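Local coordinates for mitochondrial enolase superfamily member 1 (Homo sapiens, PDB 4A35), which catalyses the magnesium-dependent dehydration of L-fuconate to 2-keto-3-deoxy-L-fuconate, a step in the breakdown of L-fucose, at residues A[37-42]-A[416-421]; A[122-127]-A[136-141]; A[331-336]-A[340-345]; A[354-357]-A[361-364]; A[368-373]-A[384-389]. All coordinates share one frame; numbering follows the deposited sequence.

Contact 1 (A[37-42]-A[416-421]); sequences AAYVVI and STEMKE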
# COMPACT_ATOMS: atom_id res chain seq x y z
N ALA A 37 16.80 9.21 -2.18
CA ALA A 37 16.04 8.98 -3.40
C ALA A 37 16.58 7.81 -4.19
O ALA A 37 17.80 7.53 -4.17
CB ALA A 37 16.10 10.25 -4.29
N ALA A 38 15.67 7.13 -4.89
CA ALA A 38 16.07 6.18 -5.95
C ALA A 38 16.17 7.06 -7.21
O ALA A 38 15.17 7.68 -7.61
CB ALA A 38 15.03 5.07 -6.10
N TYR A 39 17.38 7.25 -7.73
CA TYR A 39 17.60 8.17 -8.87
C TYR A 39 17.74 7.37 -10.13
O TYR A 39 18.66 6.54 -10.25
CB TYR A 39 18.86 9.01 -8.63
CG TYR A 39 19.14 10.01 -9.73
CD1 TYR A 39 18.21 11.01 -10.03
CD2 TYR A 39 20.34 10.00 -10.43
CE1 TYR A 39 18.46 11.97 -11.01
CE2 TYR A 39 20.60 10.93 -11.45
CZ TYR A 39 19.67 11.94 -11.70
OH TYR A 39 19.90 12.89 -12.67
N VAL A 40 16.81 7.63 -11.07
CA VAL A 40 16.72 6.93 -12.34
C VAL A 40 17.21 7.80 -13.49
O VAL A 40 16.77 8.95 -13.61
CB VAL A 40 15.24 6.49 -12.58
CG1 VAL A 40 15.09 5.79 -13.95
CG2 VAL A 40 14.73 5.60 -11.44
N VAL A 41 18.00 7.21 -14.39
CA VAL A 41 18.41 7.88 -15.62
C VAL A 41 18.13 6.95 -16.81
O VAL A 41 18.55 5.79 -16.84
CB VAL A 41 19.87 8.40 -15.61
CG1 VAL A 41 20.24 9.10 -16.93
CG2 VAL A 41 20.11 9.32 -14.42
N ILE A 42 17.39 7.47 -17.79
CA ILE A 42 17.12 6.69 -19.01
C ILE A 42 17.75 7.44 -20.18
O ILE A 42 17.72 8.68 -20.23
CB ILE A 42 15.62 6.36 -19.27
CG1 ILE A 42 14.79 7.65 -19.51
CG2 ILE A 42 15.05 5.46 -18.14
CD1 ILE A 42 13.19 7.40 -19.82
N SER A 416 12.81 19.18 -13.98
CA SER A 416 13.71 19.65 -12.87
C SER A 416 14.14 18.46 -11.97
O SER A 416 14.48 18.68 -10.79
CB SER A 416 13.03 20.69 -11.98
OG SER A 416 12.48 21.75 -12.75
N THR A 417 14.09 17.24 -12.51
CA THR A 417 14.47 16.00 -11.78
C THR A 417 16.01 15.77 -11.80
O THR A 417 16.53 14.97 -11.03
CB THR A 417 13.84 14.77 -12.50
OG1 THR A 417 14.04 15.00 -13.89
CG2 THR A 417 12.33 14.62 -12.24
N GLU A 418 16.70 16.38 -12.78
CA GLU A 418 18.11 16.10 -12.99
C GLU A 418 18.99 16.48 -11.80
O GLU A 418 18.94 17.61 -11.30
CB GLU A 418 18.63 16.78 -14.26
CG GLU A 418 20.04 16.32 -14.61
CD GLU A 418 20.39 16.65 -16.04
OE1 GLU A 418 19.50 17.11 -16.80
OE2 GLU A 418 21.59 16.53 -16.38
N MET A 419 19.80 15.49 -11.32
CA MET A 419 20.70 15.77 -10.21
C MET A 419 22.09 15.99 -10.73
O MET A 419 22.46 15.46 -11.78
CB MET A 419 20.66 14.66 -9.17
CG MET A 419 19.28 14.56 -8.51
SD MET A 419 19.19 13.28 -7.19
CE MET A 419 20.05 14.18 -5.81
N LYS A 420 22.89 16.71 -9.96
CA LYS A 420 24.30 16.92 -10.26
C LYS A 420 25.04 15.57 -10.08
O LYS A 420 24.94 14.95 -9.01
CB LYS A 420 24.89 18.02 -9.34
CG LYS A 420 24.37 19.42 -9.66
CD LYS A 420 24.99 20.42 -8.73
CE LYS A 420 24.36 21.80 -8.94
NZ LYS A 420 24.82 22.74 -7.89
N GLU A 421 25.72 15.09 -11.13
CA GLU A 421 26.41 13.80 -11.05
C GLU A 421 27.44 13.77 -9.92
O GLU A 421 27.53 12.73 -9.27
CB GLU A 421 26.99 13.35 -12.40
CG GLU A 421 25.88 12.77 -13.28
CD GLU A 421 25.31 11.43 -12.83
OE1 GLU A 421 26.10 10.56 -12.41
OE2 GLU A 421 24.07 11.24 -12.90
O HOH W 1 22.32 13.06 -13.57
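Y39 of strand 37-42 reaches across to the loop 416-421 and meets M419 there. CG of Y39 lies anti to the backbone N (chi1 -178°), which carries the ring outward from the strand to this methionine. The two side chains run past one another in opposite directions: M419 CB sits over one ring face, 3.8 Å from Y39 CZ, while M419 CG comes within 3.7 Å of Y39 CE1. Farther along, M419 SD approaches Y39 CD1 at 3.8 Å, an oblique Met-aromatic contact. At the far end of the ring, M419 N donates a nearly straight hydrogen bond to Y39 OH (2.9 Å, 173° at the hydrogen). A water in the ring plane, 2.6 Å from Y39 OH, links the phenol to the E421 carboxylate through OE2 and to M419 O, so the phenol oxygen is gripped by backbone and water together. The other carboxylate oxygen, E421 OE1, forms a salt bridge with R13. The tyrosine thus ties the antiparallel sheet of the N-terminal domain to the chain just ahead of helix 421-427, flanked by strands 7-16 and 52-58, while V40 and I42 face helix 110-131.

Contact 2 (A[122-127]-A[136-141]); sequences AVWDLW and WKLLVD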
# COMPACT_ATOMS: atom_id res chain seq x y z
N ALA A 122 11.14 9.87 -14.92
CA ALA A 122 12.23 9.92 -15.89
C ALA A 122 11.65 10.03 -17.35
O ALA A 122 12.18 10.78 -18.18
CB ALA A 122 13.13 8.68 -15.72
N VAL A 123 10.52 9.38 -17.62
CA VAL A 123 9.93 9.47 -18.97
C VAL A 123 9.35 10.89 -19.22
O VAL A 123 9.57 11.45 -20.29
CB VAL A 123 8.85 8.35 -19.18
CG1 VAL A 123 8.12 8.51 -20.51
CG2 VAL A 123 9.48 6.94 -19.10
N TRP A 124 8.65 11.47 -18.22
CA TRP A 124 8.10 12.86 -18.34
C TRP A 124 9.27 13.85 -18.52
O TRP A 124 9.19 14.74 -19.36
CB TRP A 124 7.26 13.22 -17.11
CG TRP A 124 5.88 12.65 -17.22
CD1 TRP A 124 5.42 11.47 -16.68
CD2 TRP A 124 4.80 13.19 -17.98
NE1 TRP A 124 4.13 11.23 -17.10
CE2 TRP A 124 3.69 12.33 -17.81
CE3 TRP A 124 4.63 14.39 -18.72
CZ2 TRP A 124 2.45 12.58 -18.41
CZ3 TRP A 124 3.37 14.68 -19.25
CH2 TRP A 124 2.30 13.78 -19.10
N ASP A 125 10.38 13.64 -17.79
CA ASP A 125 11.56 14.53 -17.92
C ASP A 125 12.11 14.46 -19.34
O ASP A 125 12.27 15.51 -20.00
CB ASP A 125 12.64 14.16 -16.90
CG ASP A 125 13.87 15.08 -16.97
OD1 ASP A 125 13.69 16.34 -16.83
OD2 ASP A 125 15.00 14.55 -17.09
N LEU A 126 12.28 13.24 -19.84
CA LEU A 126 12.79 13.01 -21.19
C LEU A 126 11.88 13.64 -22.26
O LEU A 126 12.37 14.35 -23.16
CB LEU A 126 12.92 11.50 -21.40
CG LEU A 126 13.39 11.04 -22.79
CD1 LEU A 126 14.75 11.68 -23.19
CD2 LEU A 126 13.46 9.49 -22.83
N TRP A 127 10.58 13.38 -22.17
CA TRP A 127 9.60 13.90 -23.12
C TRP A 127 9.64 15.45 -23.13
O TRP A 127 9.79 16.06 -24.20
CB TRP A 127 8.19 13.37 -22.74
CG TRP A 127 7.09 13.78 -23.67
CD1 TRP A 127 7.22 14.27 -24.94
CD2 TRP A 127 5.68 13.73 -23.41
NE1 TRP A 127 5.99 14.55 -25.48
CE2 TRP A 127 5.02 14.15 -24.59
CE3 TRP A 127 4.90 13.23 -22.35
CZ2 TRP A 127 3.62 14.23 -24.68
CZ3 TRP A 127 3.51 13.28 -22.46
CH2 TRP A 127 2.89 13.75 -23.62
N TRP A 136 5.65 21.83 -16.67
CA TRP A 136 4.42 22.64 -16.49
C TRP A 136 3.89 23.20 -17.85
O TRP A 136 2.69 23.15 -18.12
CB TRP A 136 4.60 23.77 -15.46
CG TRP A 136 5.49 24.92 -15.89
CD1 TRP A 136 6.81 25.09 -15.60
CD2 TRP A 136 5.09 26.09 -16.64
NE1 TRP A 136 7.29 26.25 -16.17
CE2 TRP A 136 6.24 26.90 -16.79
CE3 TRP A 136 3.88 26.51 -17.23
CZ2 TRP A 136 6.22 28.12 -17.48
CZ3 TRP A 136 3.86 27.73 -17.93
CH2 TRP A 136 5.03 28.50 -18.07
N LYS A 137 4.82 23.61 -18.73
CA LYS A 137 4.48 24.24 -20.01
C LYS A 137 4.06 23.21 -21.01
O LYS A 137 3.11 23.44 -21.76
CB LYS A 137 5.66 25.09 -20.53
CG LYS A 137 5.37 25.87 -21.83
CD LYS A 137 4.14 26.81 -21.73
CE LYS A 137 4.09 27.79 -22.90
NZ LYS A 137 2.69 28.33 -23.07
N LEU A 138 4.68 22.01 -20.96
CA LEU A 138 4.28 20.89 -21.80
C LEU A 138 2.82 20.56 -21.52
O LEU A 138 2.03 20.36 -22.46
CB LEU A 138 5.18 19.65 -21.50
CG LEU A 138 4.80 18.33 -22.21
CD1 LEU A 138 5.14 18.44 -23.71
CD2 LEU A 138 5.54 17.11 -21.54
N LEU A 139 2.45 20.51 -20.21
CA LEU A 139 1.08 20.22 -19.79
C LEU A 139 0.12 21.32 -20.22
O LEU A 139 -0.94 21.03 -20.80
CB LEU A 139 1.04 20.01 -18.27
CG LEU A 139 1.72 18.73 -17.78
CD1 LEU A 139 1.82 18.71 -16.26
CD2 LEU A 139 0.99 17.48 -18.34
N VAL A 140 0.47 22.58 -19.90
CA VAL A 140 -0.35 23.78 -20.29
C VAL A 140 -0.65 23.79 -21.82
O VAL A 140 -1.79 24.06 -22.21
CB VAL A 140 0.33 25.09 -19.83
CG1 VAL A 140 -0.21 26.34 -20.58
CG2 VAL A 140 0.21 25.26 -18.31
N ASP A 141 0.34 23.47 -22.67
CA ASP A 141 0.20 23.52 -24.12
C ASP A 141 -0.46 22.29 -24.72
O ASP A 141 -0.83 22.34 -25.89
CB ASP A 141 1.58 23.73 -24.77
CG ASP A 141 2.14 25.15 -24.60
OD1 ASP A 141 1.38 26.06 -24.09
OD2 ASP A 141 3.29 25.38 -25.03
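Segments 122-127 and 136-141 pack nearly at right angles, their axes 11.0 Å apart at closest approach and inclined at 77°, with W127 and L138 the nearest pair along the backbones. They belong to consecutive helices of the N-terminal domain of the mandelate racemase/muconate lactonizing enzyme fold, joined by a short connection. Two tryptophans one turn apart on helix 110-131 receive two adjacent leucines of helix 135-141. L138 carries most of the load: its CD2 methyl sits over one face of the W127 six-membered ring, a CH-pi contact 20° off the ring normal with W127 CD2 3.9 Å away. The same methyl meets W124 at the ring edge, 4.0 Å from CZ3, and so fills the angle between the two indoles. Those indoles also touch each other, W127 CE3 lying 3.7 Å above the W124 plane. In W124 the CG lies beside the backbone N (chi1 -81°), which brings the benzo end of the ring round to the leucines although the side chain starts off obliquely. Its NE1 bonds N337 OD1, and its ring stacks with F89. Cutting W124 back to an alanine is likely to open a gap beside both leucines, deprive W127 of an aromatic neighbour and leave the N337 amide without its indole donor. On the second leucine it is again CD2 that does the touching, L139 CD2 approaching W124 CZ3 at 3.8 Å and CH2 at 4.0 Å.

Contact 3 (A[331-336]-A[340-345]); sequences CRLGSV and LSVLLM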
# COMPACT_ATOMS: atom_id res chain seq x y z
N CYS A 331 5.91 12.19 -5.98
CA CYS A 331 6.67 10.90 -5.99
C CYS A 331 5.98 9.71 -5.22
O CYS A 331 6.50 8.59 -5.28
CB CYS A 331 8.08 11.14 -5.46
SG CYS A 331 9.06 12.19 -6.56
N ARG A 332 4.85 9.94 -4.56
CA ARG A 332 4.05 8.94 -3.86
C ARG A 332 3.01 8.35 -4.85
O ARG A 332 2.80 7.15 -4.90
CB ARG A 332 3.32 9.58 -2.67
CG ARG A 332 2.39 8.55 -1.89
CD ARG A 332 3.15 7.36 -1.29
NE ARG A 332 4.21 7.81 -0.38
CZ ARG A 332 4.91 7.02 0.42
NH1 ARG A 332 4.66 5.70 0.45
NH2 ARG A 332 5.83 7.53 1.23
N LEU A 333 2.33 9.25 -5.58
CA LEU A 333 1.37 8.81 -6.61
C LEU A 333 2.12 8.37 -7.87
O LEU A 333 3.36 8.57 -7.97
CB LEU A 333 0.41 9.99 -6.95
CG LEU A 333 -0.52 10.45 -5.79
CD1 LEU A 333 -1.38 11.64 -6.26
CD2 LEU A 333 -1.53 9.33 -5.34
N GLY A 334 1.38 7.83 -8.82
CA GLY A 334 1.91 7.33 -10.08
C GLY A 334 2.35 8.44 -11.03
O GLY A 334 1.76 8.61 -12.10
N SER A 335 3.36 9.26 -10.61
CA SER A 335 4.02 10.33 -11.37
C SER A 335 2.99 11.40 -11.88
O SER A 335 1.94 11.60 -11.27
CB SER A 335 4.84 9.70 -12.51
OG SER A 335 5.60 10.64 -13.28
N VAL A 336 3.30 12.04 -12.99
CA VAL A 336 2.47 13.09 -13.54
C VAL A 336 1.07 12.51 -13.88
O VAL A 336 0.05 13.14 -13.54
CB VAL A 336 3.19 13.76 -14.76
CG1 VAL A 336 2.28 14.82 -15.41
CG2 VAL A 336 4.51 14.40 -14.30
N LEU A 340 -2.26 14.11 -12.30
CA LEU A 340 -3.24 14.82 -13.16
C LEU A 340 -4.67 14.38 -12.82
O LEU A 340 -5.55 15.24 -12.69
CB LEU A 340 -3.00 14.55 -14.66
CG LEU A 340 -1.76 15.25 -15.24
CD1 LEU A 340 -1.45 14.67 -16.64
CD2 LEU A 340 -1.98 16.76 -15.31
N SER A 341 -4.88 13.06 -12.64
CA SER A 341 -6.22 12.50 -12.31
C SER A 341 -6.71 13.04 -10.96
O SER A 341 -7.91 13.32 -10.81
CB SER A 341 -6.20 10.97 -12.32
OG SER A 341 -5.58 10.34 -11.21
N VAL A 342 -5.77 13.24 -10.00
CA VAL A 342 -6.13 13.72 -8.66
C VAL A 342 -6.41 15.23 -8.76
O VAL A 342 -7.36 15.70 -8.15
CB VAL A 342 -5.04 13.34 -7.63
CG1 VAL A 342 -5.32 13.99 -6.26
CG2 VAL A 342 -4.98 11.81 -7.45
N LEU A 343 -5.59 16.02 -9.50
CA LEU A 343 -5.91 17.45 -9.68
C LEU A 343 -7.32 17.61 -10.28
O LEU A 343 -8.08 18.50 -9.90
CB LEU A 343 -4.89 18.13 -10.65
CG LEU A 343 -3.48 18.27 -10.08
CD1 LEU A 343 -2.51 18.75 -11.18
CD2 LEU A 343 -3.48 19.25 -8.86
N LEU A 344 -7.61 16.80 -11.30
CA LEU A 344 -8.94 16.88 -11.95
C LEU A 344 -10.08 16.46 -11.01
O LEU A 344 -11.10 17.15 -10.97
CB LEU A 344 -8.96 16.05 -13.25
CG LEU A 344 -8.10 16.60 -14.40
CD1 LEU A 344 -7.83 15.49 -15.43
CD2 LEU A 344 -8.77 17.84 -15.03
N MET A 345 -9.88 15.46 -10.18
CA MET A 345 -10.93 15.08 -9.21
C MET A 345 -11.13 16.19 -8.16
O MET A 345 -12.26 16.53 -7.86
CB MET A 345 -10.58 13.77 -8.47
CG MET A 345 -10.79 12.51 -9.34
SD MET A 345 -10.70 11.00 -8.34
CE MET A 345 -8.93 11.06 -7.82
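L333 and V336, at the turn that leads into barrel helix 335-348, meet V342 and L340 of the same helix. The link in the backbone is an ordinary i to i+4 bond, L340 N to V336 O at 2.8 Å. V336 and L340 then lie side by side and point the same way, V336 CG1 touching L340 CD1 at 3.9 Å. With its CG beside the backbone N (chi1 -72°), the L340 side chain also leans back over the preceding turn, its CG 3.3 Å from V336 O. Just ahead, the chain makes an inverse gamma turn centred on G334, closed by S335 N bonding L333 O at 2.7 Å. With the chain turned here, L333 lies alongside the helix it precedes: L333 CD1 reaches V342 CG2 at 3.8 Å, the two side chains crossing at about a right angle. In the modified TIM barrel of the enolase superfamily the segment follows the short strand 325-326, and the contact lies where the loop after that strand enters its outer helix. Were L340 reduced to an alanine, V336 CG1 would probably lose its neighbouring methyl, and a gap would open against F372 of helix 362-377 and L139 of the N-terminal domain. F314 of helix 311-319 covers both L333 and V342. R332, between the turn and the strand, reaches the second subunit, where it makes a cation-pi contact with W104 of that subunit and a hydrogen bond to its backbone O.

Contact 4 (A[354-357]-A[361-364]); sequences CPHA and GLCE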
# COMPACT_ATOMS: atom_id res chain seq x y z
N CYS A 354 -3.08 21.74 -2.11
CA CYS A 354 -1.90 22.34 -1.41
C CYS A 354 -0.80 21.31 -1.41
O CYS A 354 -0.75 20.41 -0.55
CB CYS A 354 -2.28 22.77 -0.00
SG CYS A 354 -3.48 24.13 0.03
N PRO A 355 0.06 21.32 -2.44
CA PRO A 355 1.01 20.20 -2.57
C PRO A 355 1.93 19.99 -1.37
O PRO A 355 2.33 20.95 -0.69
CB PRO A 355 1.86 20.60 -3.79
CG PRO A 355 0.91 21.40 -4.62
CD PRO A 355 0.09 22.21 -3.63
N HIS A 356 2.31 18.72 -1.16
CA HIS A 356 3.36 18.38 -0.24
C HIS A 356 4.69 18.56 -0.99
O HIS A 356 4.79 18.28 -2.20
CB HIS A 356 3.20 16.92 0.27
CG HIS A 356 4.41 16.35 0.96
ND1 HIS A 356 5.25 15.42 0.32
CD2 HIS A 356 4.88 16.56 2.21
CE1 HIS A 356 6.18 15.11 1.21
NE2 HIS A 356 6.00 15.75 2.36
N ALA A 357 5.71 18.93 -0.27
CA ALA A 357 7.03 19.06 -0.88
C ALA A 357 8.14 18.90 0.19
O ALA A 357 7.90 18.26 1.22
CB ALA A 357 7.14 20.37 -1.65
N GLY A 361 14.24 16.84 -3.70
CA GLY A 361 13.66 17.21 -5.00
C GLY A 361 12.15 17.27 -5.13
O GLY A 361 11.67 17.57 -6.23
N LEU A 362 11.36 17.00 -4.06
CA LEU A 362 9.89 17.12 -4.22
C LEU A 362 9.47 18.56 -4.64
O LEU A 362 8.55 18.69 -5.45
CB LEU A 362 9.16 16.74 -2.92
CG LEU A 362 9.46 15.30 -2.37
CD1 LEU A 362 8.66 15.04 -1.04
CD2 LEU A 362 9.08 14.20 -3.43
N CYS A 363 10.12 19.61 -4.08
CA CYS A 363 9.84 21.03 -4.48
C CYS A 363 10.05 21.17 -6.02
O CYS A 363 9.19 21.74 -6.72
CB CYS A 363 10.75 22.01 -3.73
SG CYS A 363 10.53 22.00 -1.93
N GLU A 364 11.24 20.69 -6.51
CA GLU A 364 11.64 20.79 -7.91
C GLU A 364 10.57 20.17 -8.85
O GLU A 364 10.29 20.75 -9.89
CB GLU A 364 12.98 20.07 -8.13
CG GLU A 364 14.22 20.89 -7.73
CD GLU A 364 14.37 21.29 -6.26
OE1 GLU A 364 13.87 20.56 -5.38
OE2 GLU A 364 15.13 22.25 -6.00
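H356 and L362 come together at the start of helix 362-377, with A357 settling beside L362 and C363. The imidazole of H356 stands anti to the backbone N (chi1 166°), which swings CE1 over to the leucine. There L362 CD1 makes a short approach of 3.3 Å to H356 CE1, and lies 3.7 Å from ND1; the methyl thus packs obliquely against the CE1-ND1 part of the ring. In L362 the CG lies beside the backbone N (chi1 -57°) and the chain is then extended, which sends CD1 away from the helix toward the histidine. A357 packs with both its CA and its CB: the CA rests on L362 CB at 3.8 Å, and the CB meets C363 SG, also at 3.8 Å. The polar work of the histidine is done by residues beyond this pair, its ND1 bonding D329 OD1. Such a histidine-aspartate pair is characteristic of the active site of the mandelate racemase subgroup, and H356 is predicted to be catalytic here, its side chain about 4 Å from a bound magnesium ion.

Contact 5 (A[368-373]-A[384-389]); sequences HLIIFD and RVCEYV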
# COMPACT_ATOMS: atom_id res chain seq x y z
N HIS A 368 5.84 22.11 -10.86
CA HIS A 368 5.31 22.02 -12.23
C HIS A 368 3.83 21.65 -12.20
O HIS A 368 3.05 22.16 -13.00
CB HIS A 368 6.08 20.92 -13.03
CG HIS A 368 7.50 21.27 -13.38
ND1 HIS A 368 7.81 21.85 -14.61
CD2 HIS A 368 8.63 21.09 -12.67
CE1 HIS A 368 9.12 22.03 -14.58
NE2 HIS A 368 9.66 21.57 -13.44
N LEU A 369 3.47 20.72 -11.32
CA LEU A 369 2.10 20.21 -11.28
C LEU A 369 1.12 21.31 -10.79
O LEU A 369 0.01 21.45 -11.34
CB LEU A 369 2.01 18.95 -10.40
CG LEU A 369 2.87 17.75 -10.85
CD1 LEU A 369 2.80 16.58 -9.79
CD2 LEU A 369 2.48 17.26 -12.20
N ILE A 370 1.51 22.07 -9.77
CA ILE A 370 0.61 23.08 -9.21
C ILE A 370 0.55 24.36 -10.09
O ILE A 370 -0.51 24.98 -10.15
CB ILE A 370 0.92 23.35 -7.71
CG1 ILE A 370 -0.34 23.86 -6.98
CG2 ILE A 370 2.17 24.22 -7.45
CD1 ILE A 370 -1.62 22.82 -6.92
N ILE A 371 1.66 24.70 -10.80
CA ILE A 371 1.62 25.81 -11.75
C ILE A 371 0.62 25.41 -12.88
O ILE A 371 -0.20 26.22 -13.28
CB ILE A 371 3.02 26.18 -12.23
CG1 ILE A 371 3.79 26.91 -11.07
CG2 ILE A 371 2.99 27.01 -13.54
CD1 ILE A 371 5.26 26.96 -11.30
N PHE A 372 0.74 24.16 -13.38
CA PHE A 372 -0.20 23.63 -14.38
C PHE A 372 -1.64 23.68 -13.82
O PHE A 372 -2.54 24.16 -14.53
CB PHE A 372 0.17 22.22 -14.87
CG PHE A 372 -0.99 21.53 -15.57
CD1 PHE A 372 -1.38 21.91 -16.86
CD2 PHE A 372 -1.75 20.54 -14.92
CE1 PHE A 372 -2.46 21.29 -17.50
CE2 PHE A 372 -2.87 19.97 -15.54
CZ PHE A 372 -3.21 20.34 -16.84
N ASP A 373 -1.83 23.28 -12.55
CA ASP A 373 -3.15 23.30 -11.92
C ASP A 373 -3.75 24.74 -12.02
O ASP A 373 -4.91 24.91 -12.44
CB ASP A 373 -3.08 22.85 -10.45
CG ASP A 373 -4.44 22.93 -9.81
OD1 ASP A 373 -5.33 22.18 -10.25
OD2 ASP A 373 -4.65 23.84 -8.96
N ARG A 384 -5.14 27.99 -1.71
CA ARG A 384 -4.09 27.11 -2.26
C ARG A 384 -2.72 27.72 -2.03
O ARG A 384 -2.55 28.94 -2.10
CB ARG A 384 -4.30 26.82 -3.76
CG ARG A 384 -5.62 26.08 -4.03
CD ARG A 384 -6.06 26.28 -5.47
NE ARG A 384 -7.24 25.47 -5.82
CZ ARG A 384 -8.51 25.83 -5.69
NH1 ARG A 384 -8.83 27.02 -5.17
NH2 ARG A 384 -9.48 25.01 -6.10
N VAL A 385 -1.76 26.85 -1.73
CA VAL A 385 -0.38 27.23 -1.42
C VAL A 385 0.50 25.99 -1.60
O VAL A 385 0.04 24.88 -1.34
CB VAL A 385 -0.31 27.81 0.03
CG1 VAL A 385 -0.62 26.74 1.09
CG2 VAL A 385 1.00 28.54 0.29
N CYS A 386 1.76 26.19 -1.96
CA CYS A 386 2.66 25.06 -2.14
C CYS A 386 3.65 24.98 -1.00
O CYS A 386 4.26 25.99 -0.67
CB CYS A 386 3.38 25.17 -3.48
SG CYS A 386 4.25 23.65 -3.92
N GLU A 387 3.89 23.79 -0.46
CA GLU A 387 4.89 23.69 0.60
C GLU A 387 6.30 24.00 0.06
O GLU A 387 6.61 23.70 -1.10
CB GLU A 387 4.87 22.30 1.22
CG GLU A 387 5.83 22.07 2.38
CD GLU A 387 5.56 20.78 3.15
OE1 GLU A 387 5.07 19.80 2.54
OE2 GLU A 387 5.83 20.76 4.38
N TYR A 388 7.15 24.55 0.92
CA TYR A 388 8.55 24.73 0.57
C TYR A 388 9.44 24.35 1.78
O TYR A 388 9.13 24.70 2.92
CB TYR A 388 8.86 26.18 0.10
CG TYR A 388 10.33 26.42 -0.18
CD1 TYR A 388 10.92 26.00 -1.38
CD2 TYR A 388 11.17 26.93 0.81
CE1 TYR A 388 12.29 26.20 -1.62
CE2 TYR A 388 12.53 27.11 0.58
CZ TYR A 388 13.09 26.73 -0.63
OH TYR A 388 14.43 26.93 -0.82
N VAL A 389 10.55 23.65 1.53
CA VAL A 389 11.56 23.35 2.56
C VAL A 389 12.92 23.72 1.95
O VAL A 389 13.13 23.54 0.75
CB VAL A 389 11.50 21.89 3.13
CG1 VAL A 389 12.28 21.79 4.45
CG2 VAL A 389 10.05 21.44 3.37
O HOH W 2 -6.21 23.16 -6.82
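I370 and C386 face one another across the gap between helix 362-377 and strand 386-388, each with its CB pointing toward the other segment. They touch through I370 CG2 and C386 SG, 4.1 Å apart, a loose apolar contact. CG1 of I370 is anti to the backbone N (chi1 -154°), which puts the CG2 methyl in the crowded position between N and the carbonyl carbon, while the C386 sulfur lies anti to its own backbone N (chi1 -168°) and extends to meet it. One turn farther along the helix, D373 points toward R384, but the charged ends stop short of a salt bridge, with D373 OD2 4.4 Å from R384 NE and neither over the face nor at the edge of the guanidinium. A water fills the interval: it donates to D373 OD2 at 2.7 Å and accepts from R384 NE at 2.7 Å, sitting in the plane of the guanidinium at its edge. S378 OG and the water both bond D373 OD2, and the same aspartate belongs to a magnesium site with Y188 and S380, distinct from the ion held by D251, E277 and E306. The arginine charge probably helps to offset that of the carboxylate. The contact thus sets helix 362-377 against the strand that follows it in the modified TIM barrel, strand 386-388, which pairs in parallel with 188-192 and carries E387, a residue that forms a salt bridge with K221 and probably binds substrate.

In the fold
All five contacts are buried, but they differ in depth: the centre of contact 4 is about 4 Å from the centre of the chain, those of contacts 1 and 2 about 16 Å. Contacts 4 and 5 share helix 362-377; between them E387 N probably bonds P355 O, and A357 N probably bonds E387 OE1. Contact 4 holds H356 near one magnesium ion, contact 5 D373 at another. Contacts 2, 3 and 5 form an apolar block in which W124, V336, L139, L340 and F372 pack together, joining the N-terminal domain to two barrel helices. Contact 1 bridges the two domains separately, and S416 adds a probable hydrogen bond to H368 of helix 362-377. Its chemistry is mixed, whereas contact 2 is purely apolar across its helices.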